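Acyl-CoA N-acyltransferases (NAT) superfamily protein (Arabidopsis thaliana, PDB 6TH0) binds acetyl-CoA and probably transfers its acetyl group to the N-terminal methionine of transmembrane proteins and to protein lysines. Local coordinates at residues E76-D81 with S171-Y176; T93-L98 with V120-G125. All blocks are in the same frame, centred on the assembly; numbering follows the deposited sequence.

Interaction 1: residues E76-D81 with S171-Y176; sequences ESEISD and SYLFVY
Glu78 OE2 meets both a polar and an apolar partner. It is hydrogen-bonded to His135 NE2 on strand 129-137, and it lies 4.1 Å from Leu173 CD1. The contact belongs to the GNAT acetyltransferase fold. Here the loop between strands 63-73 and 93-102 folds back over one face of the central sheet. It meets strand 167-177, while Phe174 turns to the other face and packs against helix 141-149.

The loop carries a type I beta turn from Ser77 to Ser80, which presents Glu78 and Ile79 to the strand. Ser77 OG is hydrogen-bonded to Ala74 O and receives a weak bond from Ile79 N (3.5 Å). The Glu78 chain runs extended beyond CG, antiparallel to the Leu173 side chain. Its OE2 passes beside the CD1 methyl of the leucine on the way to the histidine.

The rest of the contact is apolar. Ile79 holds CG1 between its backbone N and carbonyl carbon (chi1 62°). This leaves CG2 beside the backbone N, directed at the leucine. CG2 presses on Leu173 CD2 at 3.3 Å, tighter than usual for two carbons. The same methyl lies 3.8 Å from Leu173 CD1, so it touches both ends of the leucine fork. With an alanine in place of Leu173 both methyls would be gone, which would probably open a gap beside Ile79 CG2 and leave Glu78 OE2 without its methyl neighbour.

Past the turn, Asp81 OD2 makes a salt bridge to Arg156 of strand 153-164 and ties the loop to that strand as well. Val175 extends the apolar patch along its own strand. Its CG1 lies 4.0 Å from Ile79 CG2. The other branch of the isoleucine also reaches it, with Ile79 CD1 3.9 Å from Val175 CG1.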
loop_
_atom_site.group_PDB
_atom_site.type_symbol
_atom_site.label_atom_id
_atom_site.label_comp_id
_atom_site.label_asym_id
_atom_site.label_seq_id
_atom_site.Cartn_x
_atom_site.Cartn_y
_atom_site.Cartn_z
ATOM N N GLU A 76 -18.675 1.413 2.358
ATOM C CA GLU A 76 -18.484 -0.007 2.108
ATOM C C GLU A 76 -17.216 -0.544 2.755
ATOM O O GLU A 76 -16.881 -1.723 2.566
ATOM C CB GLU A 76 -18.474 -0.277 0.596
ATOM C CG GLU A 76 -19.744 0.196 -0.099
ATOM C CD GLU A 76 -19.791 -0.165 -1.573
ATOM O OE1 GLU A 76 -20.912 -0.279 -2.117
ATOM O OE2 GLU A 76 -18.714 -0.341 -2.185
ATOM N N SER A 77 -16.473 0.310 3.463
ATOM C CA SER A 77 -15.224 -0.106 4.083
ATOM C C SER A 77 -15.501 -0.650 5.477
ATOM O O SER A 77 -16.516 -0.332 6.103
ATOM C CB SER A 77 -14.242 1.064 4.179
ATOM O OG SER A 77 -14.683 1.981 5.170
ATOM N N GLU A 78 -14.559 -1.449 5.979
ATOM C CA GLU A 78 -14.722 -1.978 7.324
ATOM C C GLU A 78 -14.507 -0.938 8.417
ATOM O O GLU A 78 -14.790 -1.237 9.581
ATOM C CB GLU A 78 -13.752 -3.134 7.544
ATOM C CG GLU A 78 -12.315 -2.692 7.633
ATOM C CD GLU A 78 -11.345 -3.850 7.488
ATOM O OE1 GLU A 78 -11.253 -4.410 6.373
ATOM O OE2 GLU A 78 -10.673 -4.188 8.488
ATOM N N ILE A 79 -14.017 0.255 8.092
ATOM C CA ILE A 79 -13.803 1.284 9.104
ATOM C C ILE A 79 -14.868 2.366 9.016
ATOM O O ILE A 79 -14.713 3.442 9.598
ATOM C CB ILE A 79 -12.398 1.898 9.008
ATOM C CG1 ILE A 79 -12.211 2.576 7.655
ATOM C CG2 ILE A 79 -11.334 0.845 9.252
ATOM C CD1 ILE A 79 -10.895 3.269 7.513
ATOM N N SER A 80 -15.971 2.083 8.326
ATOM C CA SER A 80 -17.057 3.046 8.256
ATOM C C SER A 80 -17.558 3.397 9.650
ATOM O O SER A 80 -18.060 4.504 9.871
ATOM C CB SER A 80 -18.193 2.497 7.394
ATOM O OG SER A 80 -19.177 3.485 7.188
ATOM N N ASP A 81 -17.444 2.461 10.597
ATOM C CA ASP A 81 -17.881 2.721 11.963
ATOM C C ASP A 81 -17.029 3.783 12.642
ATOM O O ASP A 81 -17.442 4.329 13.671
ATOM C CB ASP A 81 -17.841 1.445 12.803
ATOM C CG ASP A 81 -16.438 0.857 12.911
ATOM O OD1 ASP A 81 -15.785 0.633 11.874
ATOM O OD2 ASP A 81 -15.974 0.644 14.052
ATOM N N SER A 171 -4.045 -9.887 11.783
ATOM C CA SER A 171 -3.590 -8.617 11.243
ATOM C C SER A 171 -3.934 -7.494 12.211
ATOM O O SER A 171 -4.751 -7.651 13.126
ATOM C CB SER A 171 -4.220 -8.324 9.873
ATOM O OG SER A 171 -5.606 -8.051 10.027
ATOM N N TYR A 172 -3.243 -6.372 12.047
ATOM C CA TYR A 172 -3.641 -5.119 12.674
ATOM C C TYR A 172 -4.219 -4.190 11.619
ATOM O O TYR A 172 -3.640 -4.032 10.540
ATOM C CB TYR A 172 -2.473 -4.407 13.359
ATOM C CG TYR A 172 -1.984 -5.054 14.614
ATOM C CD1 TYR A 172 -2.834 -5.263 15.687
ATOM C CD2 TYR A 172 -0.645 -5.398 14.760
ATOM C CE1 TYR A 172 -2.376 -5.823 16.867
ATOM C CE2 TYR A 172 -0.174 -5.945 15.946
ATOM C CZ TYR A 172 -1.043 -6.174 16.977
ATOM O OH TYR A 172 -0.586 -6.737 18.133
ATOM N N LEU A 173 -5.353 -3.572 11.939
ATOM C CA LEU A 173 -5.909 -2.505 11.112
ATOM C C LEU A 173 -5.219 -1.184 11.450
ATOM O O LEU A 173 -5.135 -0.818 12.621
ATOM C CB LEU A 173 -7.406 -2.375 11.372
ATOM C CG LEU A 173 -8.070 -1.094 10.840
ATOM C CD1 LEU A 173 -8.079 -1.122 9.318
ATOM C CD2 LEU A 173 -9.485 -0.896 11.405
ATOM N N PHE A 174 -4.687 -0.487 10.436
ATOM C CA PHE A 174 -4.056 0.820 10.631
ATOM C C PHE A 174 -4.803 1.844 9.799
ATOM O O PHE A 174 -5.171 1.560 8.669
ATOM C CB PHE A 174 -2.572 0.858 10.218
ATOM C CG PHE A 174 -1.614 0.412 11.281
ATOM C CD1 PHE A 174 -1.016 1.335 12.121
ATOM C CD2 PHE A 174 -1.266 -0.931 11.401
ATOM C CE1 PHE A 174 -0.099 0.917 13.101
ATOM C CE2 PHE A 174 -0.368 -1.345 12.356
ATOM C CZ PHE A 174 0.219 -0.428 13.200
ATOM N N VAL A 175 -5.053 3.035 10.362
ATOM C CA VAL A 175 -5.789 4.077 9.651
ATOM C C VAL A 175 -5.056 5.403 9.786
ATOM O O VAL A 175 -4.419 5.677 10.810
ATOM C CB VAL A 175 -7.249 4.219 10.143
ATOM C CG1 VAL A 175 -7.980 2.897 10.038
ATOM C CG2 VAL A 175 -7.286 4.752 11.567
ATOM N N TYR A 176 -5.060 6.185 8.709
ATOM C CA TYR A 176 -4.657 7.588 8.747
ATOM C C TYR A 176 -5.798 8.426 8.179
ATOM O O TYR A 176 -6.006 8.453 6.960
ATOM C CB TYR A 176 -3.377 7.837 7.952
ATOM C CG TYR A 176 -2.884 9.262 8.056
ATOM C CD1 TYR A 176 -2.149 9.681 9.157
ATOM C CD2 TYR A 176 -3.155 10.181 7.066
ATOM C CE1 TYR A 176 -1.698 10.986 9.262
ATOM C CE2 TYR A 176 -2.710 11.489 7.161
ATOM C CZ TYR A 176 -1.983 11.883 8.257
ATOM O OH TYR A 176 -1.546 13.186 8.347
#

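Interaction 2: residues T93-L98 with V120-G125; sequences TLVYIL and VKYSSG
Val95 and Ser123 meet where the C-terminal part of helix 111-123 lies over the start of strand 93-102. These two elements and strand 129-137 form a beta-alpha-beta unit of the GNAT fold.

The contact across the segments is van der Waals. Val95 CG2 rests against Ser123 CB at 3.7 Å, and Ser123 CA is slightly farther. Val95 holds CG1 anti to its backbone N (chi1 179°), and this leaves CG2 beside the N to face the helix. Ala69, Ile71, Val119 and Cys129 also touch the valine, which lies in the core between sheet and helix.

The contact with the tyrosine ring is looser. The same Val95 CG2 comes to the edge of the Tyr122 ring, near its plane, 4.5 Å from Tyr122 CD2. This ring also meets that of Trp48, with the planes at about 65°.

The polar bonds stay within segment 120-125. The buried Ser123 turns OG back between its backbone N and carbonyl carbon (chi1 76°). Its hydroxyl is thus spent on the helix backbone, and CB is left to face the valine. Ser124 OG likewise turns back, donating to Lys121 O from above the carbonyl plane. Val120 O takes two donors from the same face of its plane: Ser123 OG at 2.9 Å and Ser124 N at 3.0 Å.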
loop_
_atom_site.group_PDB
_atom_site.type_symbol
_atom_site.label_atom_id
_atom_site.label_comp_id
_atom_site.label_asym_id
_atom_site.label_seq_id
_atom_site.Cartn_x
_atom_site.Cartn_y
_atom_site.Cartn_z
ATOM N N THR A 93 -14.618 8.596 -0.077
ATOM C CA THR A 93 -13.821 7.413 -0.350
ATOM C C THR A 93 -12.668 7.287 0.635
ATOM O O THR A 93 -12.390 8.177 1.438
ATOM C CB THR A 93 -13.252 7.449 -1.768
ATOM O OG1 THR A 93 -12.565 8.697 -1.954
ATOM C CG2 THR A 93 -14.375 7.276 -2.823
ATOM N N LEU A 94 -11.993 6.162 0.512
ATOM C CA LEU A 94 -10.798 5.833 1.271
ATOM C C LEU A 94 -9.816 5.193 0.309
ATOM O O LEU A 94 -10.220 4.600 -0.693
ATOM C CB LEU A 94 -11.110 4.874 2.414
ATOM C CG LEU A 94 -11.939 5.428 3.555
ATOM C CD1 LEU A 94 -12.522 4.300 4.378
ATOM C CD2 LEU A 94 -11.062 6.323 4.412
ATOM N N VAL A 95 -8.522 5.354 0.594
ATOM C CA VAL A 95 -7.469 4.627 -0.108
ATOM C C VAL A 95 -7.016 3.485 0.786
ATOM O O VAL A 95 -6.711 3.702 1.966
ATOM C CB VAL A 95 -6.298 5.555 -0.478
ATOM C CG1 VAL A 95 -5.200 4.769 -1.188
ATOM C CG2 VAL A 95 -6.802 6.697 -1.368
ATOM N N TYR A 96 -7.004 2.267 0.238
ATOM C CA TYR A 96 -6.595 1.061 0.954
ATOM C C TYR A 96 -5.263 0.570 0.395
ATOM O O TYR A 96 -5.198 0.124 -0.751
ATOM C CB TYR A 96 -7.668 -0.028 0.816
ATOM C CG TYR A 96 -7.365 -1.314 1.561
ATOM C CD1 TYR A 96 -7.515 -1.393 2.946
ATOM C CD2 TYR A 96 -6.947 -2.455 0.876
ATOM C CE1 TYR A 96 -7.240 -2.561 3.637
ATOM C CE2 TYR A 96 -6.662 -3.629 1.555
ATOM C CZ TYR A 96 -6.810 -3.683 2.927
ATOM O OH TYR A 96 -6.535 -4.861 3.587
ATOM N N ILE A 97 -4.211 0.601 1.213
ATOM C CA ILE A 97 -2.934 0.068 0.744
ATOM C C ILE A 97 -3.015 -1.446 0.745
ATOM O O ILE A 97 -3.379 -2.066 1.759
ATOM C CB ILE A 97 -1.771 0.561 1.615
ATOM C CG1 ILE A 97 -1.516 2.051 1.378
ATOM C CG2 ILE A 97 -0.499 -0.296 1.323
ATOM C CD1 ILE A 97 -0.643 2.690 2.433
ATOM N N LEU A 98 -2.709 -2.043 -0.406
ATOM C CA LEU A 98 -2.739 -3.481 -0.614
ATOM C C LEU A 98 -1.362 -4.089 -0.340
ATOM O O LEU A 98 -1.222 -4.981 0.499
ATOM C CB LEU A 98 -3.140 -3.796 -2.048
ATOM C CG LEU A 98 -4.564 -3.371 -2.469
ATOM C CD1 LEU A 98 -4.622 -3.204 -3.965
ATOM C CD2 LEU A 98 -5.513 -4.469 -2.048
ATOM N N VAL A 120 -0.425 8.808 0.845
ATOM C CA VAL A 120 -1.102 9.816 1.661
ATOM C C VAL A 120 -1.255 11.116 0.887
ATOM O O VAL A 120 -2.319 11.746 0.901
ATOM C CB VAL A 120 -0.328 10.033 2.977
ATOM C CG1 VAL A 120 -0.963 11.165 3.795
ATOM C CG2 VAL A 120 -0.240 8.740 3.763
ATOM N N LYS A 121 -0.196 11.536 0.196
ATOM C CA LYS A 121 -0.272 12.741 -0.624
ATOM C C LYS A 121 -1.309 12.591 -1.729
ATOM O O LYS A 121 -1.996 13.556 -2.083
ATOM C CB LYS A 121 1.117 13.041 -1.187
ATOM C CG LYS A 121 1.997 13.825 -0.215
ATOM C CD LYS A 121 3.465 13.921 -0.638
ATOM C CE LYS A 121 3.686 14.270 -2.093
ATOM N NZ LYS A 121 5.039 13.769 -2.509
ATOM N N TYR A 122 -1.436 11.386 -2.286
ATOM C CA TYR A 122 -2.467 11.134 -3.285
ATOM C C TYR A 122 -3.858 11.265 -2.679
ATOM O O TYR A 122 -4.725 11.949 -3.234
ATOM C CB TYR A 122 -2.279 9.749 -3.912
ATOM C CG TYR A 122 -3.349 9.420 -4.934
ATOM C CD1 TYR A 122 -3.287 9.949 -6.217
ATOM C CD2 TYR A 122 -4.427 8.598 -4.616
ATOM C CE1 TYR A 122 -4.262 9.670 -7.161
ATOM C CE2 TYR A 122 -5.412 8.313 -5.563
ATOM C CZ TYR A 122 -5.318 8.851 -6.827
ATOM O OH TYR A 122 -6.275 8.574 -7.771
ATOM N N SER A 123 -4.088 10.618 -1.533
ATOM C CA SER A 123 -5.413 10.622 -0.919
ATOM C C SER A 123 -5.846 12.024 -0.517
ATOM O O SER A 123 -7.044 12.329 -0.509
ATOM C CB SER A 123 -5.442 9.702 0.298
ATOM O OG SER A 123 -4.792 10.306 1.404
ATOM N N SER A 124 -4.892 12.886 -0.173
ATOM C CA SER A 124 -5.247 14.231 0.250
ATOM C C SER A 124 -5.671 15.112 -0.917
ATOM O O SER A 124 -6.178 16.212 -0.682
ATOM C CB SER A 124 -4.081 14.867 1.017
ATOM O OG SER A 124 -2.934 15.014 0.196
ATOM N N GLY A 125 -5.499 14.652 -2.159
ATOM C CA GLY A 125 -5.855 15.440 -3.326
ATOM C C GLY A 125 -7.235 15.122 -3.882
ATOM O O GLY A 125 -7.776 15.881 -4.697
#

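The two contacts lie 13 Å apart, centre to centre, and share the mixed central sheet. Along the chain, segment 76-81 comes first, then both halves of interaction 2, then segment 171-176. Interaction 1 packs the loop after strand 63-73 on one face of the sheet, interaction 2 helix 111-123 on the other. Both faces are thus covered here. On strand 93-102, Val95 faces the helix and Leu94 the loop, with Leu94 CD1 3.7 Å from Ile79 CD1. His135 joins the two regions: NE2 bonds to Glu78 and ND1 to Tyr96, next to Val95. The side chains of Leu173 and Val95 are about 11 Å and about 14 Å from the bound acetyl-CoA.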